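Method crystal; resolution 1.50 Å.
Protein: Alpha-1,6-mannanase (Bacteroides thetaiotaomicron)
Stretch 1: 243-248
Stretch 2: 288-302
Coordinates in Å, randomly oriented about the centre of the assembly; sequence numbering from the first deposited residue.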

# COMPACT_ATOMS: atom_id res chain seq x y z
N SER A 243 21.14 -11.33 7.56
CA SER A 243 22.03 -11.79 6.48
C SER A 243 21.80 -11.04 5.15
O SER A 243 22.72 -10.93 4.34
CB SER A 243 21.91 -13.29 6.26
OG SER A 243 20.71 -13.65 5.60
N ASP A 244 20.58 -10.56 4.92
CA ASP A 244 20.29 -9.82 3.68
C ASP A 244 19.44 -8.57 3.87
O ASP A 244 19.11 -7.90 2.89
CB ASP A 244 19.65 -10.72 2.63
CG ASP A 244 18.30 -11.26 3.06
OD1 ASP A 244 17.81 -10.93 4.17
OD2 ASP A 244 17.73 -12.06 2.28
N ASN A 245 19.12 -8.23 5.12
CA ASN A 245 18.31 -7.06 5.44
C ASN A 245 16.91 -7.10 4.84
O ASN A 245 16.27 -6.07 4.70
CB ASN A 245 19.03 -5.77 5.11
CG ASN A 245 20.11 -5.46 6.12
OD1 ASN A 245 19.81 -5.16 7.28
ND2 ASN A 245 21.36 -5.60 5.70
N LEU A 246 16.44 -8.30 4.55
CA LEU A 246 15.06 -8.48 4.13
C LEU A 246 14.21 -8.95 5.30
O LEU A 246 14.73 -9.34 6.34
CB LEU A 246 14.96 -9.44 2.95
CG LEU A 246 15.65 -8.90 1.68
CD1 LEU A 246 15.48 -9.87 0.53
CD2 LEU A 246 15.17 -7.50 1.30
N LEU A 247 12.90 -8.87 5.12
CA LEU A 247 11.95 -9.14 6.20
C LEU A 247 11.27 -10.48 6.03
O LEU A 247 10.74 -10.79 4.95
CB LEU A 247 10.85 -8.06 6.25
CG LEU A 247 11.15 -6.68 6.86
CD1 LEU A 247 11.44 -6.74 8.36
CD2 LEU A 247 12.27 -5.96 6.13
N TRP A 248 11.27 -11.27 7.10
CA TRP A 248 10.45 -12.46 7.18
C TRP A 248 8.97 -12.04 7.28
O TRP A 248 8.67 -10.87 7.42
CB TRP A 248 10.87 -13.34 8.37
CG TRP A 248 12.27 -13.87 8.21
CD1 TRP A 248 12.80 -14.44 7.10
CD2 TRP A 248 13.31 -13.91 9.21
NE1 TRP A 248 14.10 -14.82 7.32
CE2 TRP A 248 14.44 -14.49 8.60
CE3 TRP A 248 13.40 -13.49 10.54
CZ2 TRP A 248 15.65 -14.70 9.30
CZ3 TRP A 248 14.59 -13.67 11.22
CH2 TRP A 248 15.71 -14.26 10.60
N SER A 288 20.43 4.33 6.74
CA SER A 288 21.29 3.21 6.40
C SER A 288 20.48 1.91 6.25
O SER A 288 20.70 1.16 5.30
CB SER A 288 22.41 3.02 7.45
OG SER A 288 23.24 4.16 7.46
N GLN A 289 19.54 1.68 7.17
CA GLN A 289 18.71 0.50 7.11
C GLN A 289 17.82 0.50 5.86
O GLN A 289 17.72 -0.52 5.15
CB GLN A 289 17.86 0.38 8.37
CG GLN A 289 17.03 -0.88 8.42
CD GLN A 289 17.88 -2.13 8.49
OE1 GLN A 289 18.59 -2.37 9.48
NE2 GLN A 289 17.85 -2.93 7.43
N ALA A 290 17.22 1.64 5.56
CA ALA A 290 16.38 1.77 4.36
C ALA A 290 17.19 1.46 3.10
O ALA A 290 16.73 0.72 2.23
CB ALA A 290 15.78 3.16 4.29
N LYS A 291 18.40 2.02 3.02
CA LYS A 291 19.23 1.81 1.84
C LYS A 291 19.65 0.35 1.71
O LYS A 291 19.65 -0.20 0.62
CB LYS A 291 20.46 2.71 1.89
CG LYS A 291 20.17 4.16 1.60
CD LYS A 291 21.45 4.97 1.76
CE LYS A 291 21.24 6.44 1.52
NZ LYS A 291 22.53 7.17 1.69
N ALA A 292 19.99 -0.28 2.83
CA ALA A 292 20.41 -1.69 2.80
C ALA A 292 19.28 -2.62 2.37
O ALA A 292 19.47 -3.51 1.52
CB ALA A 292 20.96 -2.12 4.16
N THR A 293 18.11 -2.43 2.97
CA THR A 293 16.95 -3.23 2.61
C THR A 293 16.48 -2.98 1.16
O THR A 293 16.14 -3.94 0.46
CB THR A 293 15.82 -2.99 3.61
OG1 THR A 293 16.26 -3.40 4.92
CG2 THR A 293 14.53 -3.71 3.23
N LEU A 294 16.51 -1.74 0.72
CA LEU A 294 16.15 -1.42 -0.66
C LEU A 294 17.13 -2.07 -1.67
O LEU A 294 16.70 -2.65 -2.65
CB LEU A 294 16.03 0.07 -0.87
CG LEU A 294 15.61 0.51 -2.24
CD1 LEU A 294 14.26 -0.02 -2.68
CD2 LEU A 294 15.63 2.03 -2.26
N ALA A 295 18.42 -2.03 -1.41
CA ALA A 295 19.36 -2.67 -2.31
C ALA A 295 19.12 -4.17 -2.40
O ALA A 295 19.16 -4.74 -3.48
CB ALA A 295 20.80 -2.37 -1.87
N SER A 296 18.89 -4.81 -1.26
CA SER A 296 18.63 -6.25 -1.23
C SER A 296 17.29 -6.59 -1.89
O SER A 296 17.13 -7.66 -2.50
CB SER A 296 18.64 -6.77 0.19
OG SER A 296 19.98 -6.78 0.69
N SER A 297 16.35 -5.68 -1.80
CA SER A 297 15.06 -5.86 -2.44
C SER A 297 15.19 -5.75 -3.97
O SER A 297 14.62 -6.56 -4.70
CB SER A 297 14.05 -4.82 -1.95
OG SER A 297 13.79 -4.95 -0.54
N GLU A 298 15.97 -4.78 -4.44
CA GLU A 298 16.25 -4.71 -5.88
C GLU A 298 16.96 -5.98 -6.37
O GLU A 298 16.58 -6.57 -7.38
CB GLU A 298 17.13 -3.49 -6.20
CG GLU A 298 16.48 -2.16 -5.93
CD GLU A 298 17.35 -1.00 -6.34
OE1 GLU A 298 18.29 -1.20 -7.13
OE2 GLU A 298 17.08 0.13 -5.88
N ALA A 299 17.99 -6.43 -5.64
CA ALA A 299 18.72 -7.61 -6.05
C ALA A 299 17.80 -8.81 -6.12
O ALA A 299 17.92 -9.63 -7.02
CB ALA A 299 19.87 -7.88 -5.11
N LYS A 300 16.88 -8.94 -5.16
CA LYS A 300 16.04 -10.13 -5.13
C LYS A 300 14.93 -10.09 -6.20
O LYS A 300 14.67 -11.09 -6.87
CB LYS A 300 15.41 -10.33 -3.76
CG LYS A 300 14.53 -11.55 -3.66
CD LYS A 300 14.13 -11.87 -2.23
CE LYS A 300 13.19 -13.06 -2.17
NZ LYS A 300 13.90 -14.35 -2.40
N TRP A 301 14.27 -8.95 -6.33
CA TRP A 301 13.02 -8.85 -7.06
C TRP A 301 13.04 -8.06 -8.35
O TRP A 301 12.13 -8.23 -9.16
CB TRP A 301 11.90 -8.30 -6.17
CG TRP A 301 11.48 -9.22 -5.04
CD1 TRP A 301 10.83 -10.40 -5.16
CD2 TRP A 301 11.63 -8.98 -3.62
NE1 TRP A 301 10.57 -10.94 -3.91
CE2 TRP A 301 11.06 -10.09 -2.95
CE3 TRP A 301 12.21 -7.96 -2.86
CZ2 TRP A 301 11.06 -10.21 -1.57
CZ3 TRP A 301 12.22 -8.09 -1.47
CH2 TRP A 301 11.64 -9.21 -0.84
N TYR A 302 14.05 -7.22 -8.57
CA TYR A 302 14.01 -6.32 -9.71
C TYR A 302 14.97 -6.72 -10.80
O TYR A 302 16.16 -6.84 -10.55
CB TYR A 302 14.33 -4.90 -9.26
CG TYR A 302 14.24 -3.85 -10.35
CD1 TYR A 302 13.09 -3.75 -11.18
CD2 TYR A 302 15.25 -2.95 -10.55
CE1 TYR A 302 12.98 -2.77 -12.14
CE2 TYR A 302 15.14 -1.92 -11.50
CZ TYR A 302 14.03 -1.84 -12.30
OH TYR A 302 13.92 -0.87 -13.30

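The most unusual feature of this contact is that helix side chains, rather than backbone groups, hold the loop's main chain: two consecutive carbonyls, those of Asp244 and Asn245, each accept a hydrogen bond from a helix hydroxyl. Ser296 OG donates to Asp244 O at 2.6 Å, and Thr293 OG1 donates to Asn245 O at 2.7 Å. Both distances are short. The donors lie three residues apart, so a little less than one helical turn separates them, and both adopt the m rotamer (chi1 -72° for Ser296, -62° for Thr293). Hydroxyls on short side chains suit this place because the backbones come close: the CA atoms of Asn245 and Thr293 are 5.0 Å apart.

A third hydrogen bond extends the row toward the start of the helical stretch. Gln289 NE2 donates to Asn245 OD1 at 3.0 Å with an N-H...acceptor angle of 168°, close to linear. Gln289 NE2 also donates to Thr293 OG1 at 3.0 Å and 147°, so Thr293 OG1 accepts from Gln289 while donating to the loop. The Gln289 CA-to-CB bond points sideways, and its t, p chi1 and chi2 angles, with chi3 at 66°, bring the amide to both acceptors. Ala292 offers only a methyl group, and its CB lies 3.8 Å from Asn245 ND2, in contact with the asparagine side chain.

Asn245 has positive phi (60/24), a backbone region that asparagine tolerates better than most residues, and its CA-to-CB bond points toward the helix. Across this turn, Leu246 N donates to Asp244 OD1 at 3.0 Å and 158°; Asp244, with chi1 p, thus braces the turn with its side chain while its carbonyl receives Ser296.

Leu246 supplies the apolar part. It has the largest area covered by the opposing stretch, 95 Å² for the whole residue, within a total of 375 Å² buried on both sides. Although its CA-to-CB bond points sideways, the m, t rotamer brings the side-chain end nearer the helix. Leu246 CD2 lies 3.7 Å from Ser296 CB and 4.1 Å from Trp301 CZ3, approaching the indole obliquely, and Leu246 CD1 is nearly as close to Trp301 CZ3, at 4.2 Å. Leu246 CD1 also meets Lys300 CD at 3.7 Å, using the aliphatic part of the lysine. Leu246 CD2 is also 3.4 Å from Ser297 OG, but that hydroxyl is satisfied within the helix, Ser297 OG donating to Thr293 O at 2.7 Å. A polar atom beside the buried methyl therefore still has a hydrogen-bonding partner.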